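Local coordinates for protein putative oxidoreductase (Yersinia pestis, PDB 3KUX) that probably works as an NAD(P)-dependent oxidoreductase, pairing a Rossmann nucleotide-binding domain with a C-terminal alpha/beta domain, though its substrate is not known, at residues L13-Y17 with A18-F22; P257-D260 with R261-G265. All blocks are in the same frame, centred on the assembly; numbering follows the deposited sequence.

Contact 1: L13-Y17 with A18-F22; sequences LGYGY and ASKTF
S19 and G14 make the first polar link between the loop and the helix that follows it. The S19 hydroxyl donates to G14 O, with OG 2.9 Å from that oxygen. It arrives from above the carbonyl plane. S19 OG lies beside its own backbone N (chi1 -71°), which turns it back toward the loop. One turn on, K20 N donates to G16 O at 3.0 Å. G16 is the N-cap, and this bond starts the helix.

Y17 O accepts two hydrogen bonds from T21. The hydroxyl OG1 reaches Y17 O at 2.7 Å, in the carbonyl plane. T21 N also donates to it, from above that plane.

Residues G14 to G16 link strand 8-13 to helix 17-28. The G14-x-G16 spacing is consistent with the glycine-rich dinucleotide-binding turn of a Rossmann fold, with S19 where the third glycine often stands.

The remaining contacts involve the aromatic rings. T21 CB sits over one face of Y17, 4.2 Å from the ring centroid, in a CH-pi contact. CG of Y17 is anti to the backbone N (chi1 172°), which lays the ring flat beneath T21, with OG1 over its centre. F22 CE2 meets Y17 CE2 obliquely at 4.1 Å. Y15 packs on the aliphatic part of K20: CB is 3.3 Å from Y15 CE2, and CD is also near. The Y15 hydroxyl is hydrogen-bonded to D49 OD2.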
loop_
_atom_site.group_PDB
_atom_site.type_symbol
_atom_site.label_atom_id
_atom_site.label_comp_id
_atom_site.label_asym_id
_atom_site.label_seq_id
_atom_site.Cartn_x
_atom_site.Cartn_y
_atom_site.Cartn_z
ATOM N N LEU A 13 2.584 13.697 -10.824
ATOM C CA LEU A 13 1.646 13.692 -11.944
ATOM C C LEU A 13 0.190 13.854 -11.506
ATOM O O LEU A 13 -0.417 12.925 -10.968
ATOM C CB LEU A 13 1.813 12.414 -12.772
ATOM C CG LEU A 13 2.850 12.458 -13.898
ATOM C CD1 LEU A 13 4.117 13.171 -13.468
ATOM C CD2 LEU A 13 3.156 11.057 -14.402
ATOM N N GLY A 14 -0.363 15.040 -11.742
ATOM C CA GLY A 14 -1.751 15.324 -11.395
ATOM C C GLY A 14 -1.931 15.669 -9.930
ATOM O O GLY A 14 -1.014 15.500 -9.129
ATOM N N TYR A 15 -3.115 16.163 -9.579
ATOM C CA TYR A 15 -3.416 16.477 -8.186
ATOM C C TYR A 15 -4.685 15.772 -7.715
ATOM O O TYR A 15 -5.604 16.401 -7.178
ATOM C CB TYR A 15 -3.530 17.989 -7.969
ATOM C CG TYR A 15 -3.177 18.412 -6.560
ATOM C CD1 TYR A 15 -1.863 18.689 -6.207
ATOM C CD2 TYR A 15 -4.154 18.517 -5.578
ATOM C CE1 TYR A 15 -1.533 19.068 -4.919
ATOM C CE2 TYR A 15 -3.834 18.895 -4.286
ATOM C CZ TYR A 15 -2.523 19.169 -3.963
ATOM O OH TYR A 15 -2.200 19.549 -2.680
ATOM N N GLY A 16 -4.726 14.460 -7.922
ATOM C CA GLY A 16 -5.845 13.652 -7.469
ATOM C C GLY A 16 -5.845 13.510 -5.961
ATOM O O GLY A 16 -5.027 14.115 -5.266
ATOM N N TYR A 17 -6.768 12.702 -5.452
ATOM C CA TYR A 17 -6.855 12.449 -4.022
ATOM C C TYR A 17 -5.533 11.916 -3.461
ATOM O O TYR A 17 -5.163 12.212 -2.320
ATOM C CB TYR A 17 -7.985 11.465 -3.725
ATOM C CG TYR A 17 -8.014 11.022 -2.287
ATOM C CD1 TYR A 17 -8.727 11.741 -1.334
ATOM C CD2 TYR A 17 -7.312 9.895 -1.874
ATOM C CE1 TYR A 17 -8.747 11.343 -0.007
ATOM C CE2 TYR A 17 -7.327 9.488 -0.550
ATOM C CZ TYR A 17 -8.046 10.216 0.378
ATOM O OH TYR A 17 -8.065 9.813 1.691
ATOM N N ALA A 18 -4.825 11.131 -4.267
ATOM C CA ALA A 18 -3.569 10.531 -3.832
ATOM C C ALA A 18 -2.425 11.546 -3.763
ATOM O O ALA A 18 -1.666 11.559 -2.797
ATOM C CB ALA A 18 -3.199 9.359 -4.725
ATOM N N SER A 19 -2.301 12.391 -4.785
ATOM C CA SER A 19 -1.236 13.393 -4.815
ATOM C C SER A 19 -1.405 14.385 -3.675
ATOM O O SER A 19 -0.449 14.745 -2.979
ATOM C CB SER A 19 -1.248 14.143 -6.144
ATOM O OG SER A 19 -0.815 13.308 -7.199
ATOM N N LYS A 20 -2.648 14.816 -3.504
ATOM C CA LYS A 20 -3.045 15.756 -2.476
ATOM C C LYS A 20 -2.828 15.173 -1.081
ATOM O O LYS A 20 -2.284 15.835 -0.194
ATOM C CB LYS A 20 -4.522 16.102 -2.694
ATOM C CG LYS A 20 -5.301 16.516 -1.460
ATOM C CD LYS A 20 -5.728 17.977 -1.526
ATOM C CE LYS A 20 -6.893 18.248 -0.578
ATOM N NZ LYS A 20 -6.564 17.882 0.837
ATOM N N THR A 21 -3.240 13.924 -0.899
ATOM C CA THR A 21 -3.272 13.313 0.424
ATOM C C THR A 21 -1.948 12.669 0.837
ATOM O O THR A 21 -1.501 12.827 1.970
ATOM C CB THR A 21 -4.407 12.274 0.524
ATOM O OG1 THR A 21 -5.656 12.901 0.211
ATOM C CG2 THR A 21 -4.485 11.694 1.921
ATOM N N PHE A 22 -1.315 11.947 -0.078
ATOM C CA PHE A 22 -0.114 11.200 0.267
ATOM C C PHE A 22 1.150 11.784 -0.341
ATOM O O PHE A 22 2.023 12.285 0.367
ATOM C CB PHE A 22 -0.245 9.743 -0.171
ATOM C CG PHE A 22 -1.354 8.998 0.514
ATOM C CD1 PHE A 22 -1.191 8.518 1.806
ATOM C CD2 PHE A 22 -2.559 8.770 -0.135
ATOM C CE1 PHE A 22 -2.213 7.826 2.441
ATOM C CE2 PHE A 22 -3.586 8.083 0.498
ATOM C CZ PHE A 22 -3.411 7.610 1.788
#

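Contact 2: P257-D260 with R261-G265; sequences PQED and RLKAG
The side chains of D260 and K263 run next to each other in a common direction on the short helix 258-263. OD1 of D260 is 3.6 Å from K263 CE. The lysine chain bends at its last two torsions, and NZ stays 4.8 Å from OD1. The opposite charges are therefore near, but not in contact. Further back along the same lysine, CD passes 4.2 Å from E259 CG.

R261 takes another course. Its CG passes P257 O at 3.7 Å, and the guanidinium leads away to salt bridges with D272 and E266. L262 CG is 3.5 Å from Q258 O. The leucine side chain packs on T21 and F22 of helix 17-28 and on W273. The Q258 amide oxygen accepts from W273 and from Y302 N.

Three backbone bonds carry the helix: L262 N to Q258 O, K263 N to E259 O, and A264 N to D260 O. G265 is the first residue to leave helical phi/psi, with positive phi in a Schellman motif and its N 2.7 Å from L262 O.

The D260 and K263 charges probably add a modest mutual attraction, while R261 spends its charge on acids beyond the helix.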
loop_
_atom_site.group_PDB
_atom_site.type_symbol
_atom_site.label_atom_id
_atom_site.label_comp_id
_atom_site.label_asym_id
_atom_site.label_seq_id
_atom_site.Cartn_x
_atom_site.Cartn_y
_atom_site.Cartn_z
ATOM N N PRO A 257 -3.692 5.601 11.720
ATOM C CA PRO A 257 -4.259 6.945 11.840
ATOM C C PRO A 257 -3.697 8.014 10.890
ATOM O O PRO A 257 -4.169 9.151 10.914
ATOM C CB PRO A 257 -3.926 7.324 13.288
ATOM C CG PRO A 257 -2.680 6.526 13.627
ATOM C CD PRO A 257 -2.532 5.413 12.611
ATOM N N GLN A 258 -2.712 7.671 10.064
ATOM C CA GLN A 258 -2.063 8.682 9.228
ATOM C C GLN A 258 -2.970 9.243 8.139
ATOM O O GLN A 258 -3.010 10.455 7.922
ATOM C CB GLN A 258 -0.780 8.141 8.597
ATOM C CG GLN A 258 0.207 7.570 9.585
ATOM C CD GLN A 258 1.414 6.963 8.902
ATOM O OE1 GLN A 258 2.276 7.677 8.381
ATOM N NE2 GLN A 258 1.487 5.637 8.902
ATOM N N GLU A 259 -3.693 8.369 7.447
ATOM C CA GLU A 259 -4.494 8.811 6.312
ATOM C C GLU A 259 -5.416 9.980 6.668
ATOM O O GLU A 259 -5.482 10.970 5.938
ATOM C CB GLU A 259 -5.303 7.657 5.724
ATOM C CG GLU A 259 -5.954 8.007 4.393
ATOM C CD GLU A 259 -6.561 6.805 3.685
ATOM O OE1 GLU A 259 -6.891 5.802 4.361
ATOM O OE2 GLU A 259 -6.709 6.873 2.443
ATOM N N ASP A 260 -6.123 9.865 7.788
ATOM C CA ASP A 260 -7.035 10.915 8.224
ATOM C C ASP A 260 -6.313 12.235 8.462
ATOM O O ASP A 260 -6.761 13.291 8.013
ATOM C CB ASP A 260 -7.794 10.490 9.486
ATOM C CG ASP A 260 -8.947 9.541 9.184
ATOM O OD1 ASP A 260 -9.727 9.824 8.247
ATOM O OD2 ASP A 260 -9.079 8.515 9.885
ATOM N N ARG A 261 -5.187 12.171 9.164
ATOM C CA ARG A 261 -4.442 13.373 9.508
ATOM C C ARG A 261 -3.839 14.047 8.278
ATOM O O ARG A 261 -3.702 15.271 8.238
ATOM C CB ARG A 261 -3.378 13.064 10.562
ATOM C CG ARG A 261 -3.971 12.730 11.927
ATOM C CD ARG A 261 -2.903 12.294 12.916
ATOM N NE ARG A 261 -1.880 13.317 13.118
ATOM C CZ ARG A 261 -0.840 13.177 13.932
ATOM N NH1 ARG A 261 -0.684 12.055 14.620
ATOM N NH2 ARG A 261 0.042 14.153 14.059
ATOM N N LEU A 262 -3.493 13.255 7.270
ATOM C CA LEU A 262 -3.006 13.821 6.015
ATOM C C LEU A 262 -4.165 14.470 5.275
ATOM O O LEU A 262 -4.055 15.605 4.815
ATOM C CB LEU A 262 -2.324 12.759 5.149
ATOM C CG LEU A 262 -0.978 12.253 5.685
ATOM C CD1 LEU A 262 -0.428 11.106 4.840
ATOM C CD2 LEU A 262 0.028 13.396 5.779
ATOM N N LYS A 263 -5.277 13.745 5.173
ATOM C CA LYS A 263 -6.523 14.298 4.643
ATOM C C LYS A 263 -6.819 15.664 5.251
ATOM O O LYS A 263 -7.197 16.601 4.545
ATOM C CB LYS A 263 -7.697 13.358 4.935
ATOM C CG LYS A 263 -8.016 12.372 3.823
ATOM C CD LYS A 263 -8.783 11.165 4.351
ATOM C CE LYS A 263 -10.012 11.580 5.152
ATOM N NZ LYS A 263 -10.981 12.352 4.327
ATOM N N ALA A 264 -6.650 15.764 6.566
ATOM C CA ALA A 264 -6.967 16.992 7.286
ATOM C C ALA A 264 -5.963 18.108 6.998
ATOM O O ALA A 264 -6.135 19.238 7.456
ATOM C CB ALA A 264 -7.075 16.727 8.787
ATOM N N GLY A 265 -4.917 17.788 6.240
ATOM C CA GLY A 265 -3.966 18.798 5.772
ATOM C C GLY A 265 -2.699 18.955 6.597
ATOM O O GLY A 265 -1.894 19.853 6.340
#

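In the fold
Contact 1 opens helix 17-28 in the Rossmann domain, and contact 2 is helix 258-263 of the C-terminal alpha/beta domain. They are far apart in sequence, yet their centres are 13 Å apart and their side chains touch. Y17 OH lies 3.3 Å from E259 OE2. F22 CZ is 3.4 Å from the same E259 OE2, and L262 CB packs against T21 O. The E259 carboxylate also has a long, weak ion pair with R127. Through these contacts helix 258-263 meets the first helix of the Rossmann domain, beside the probable dinucleotide-binding turn held in contact 1.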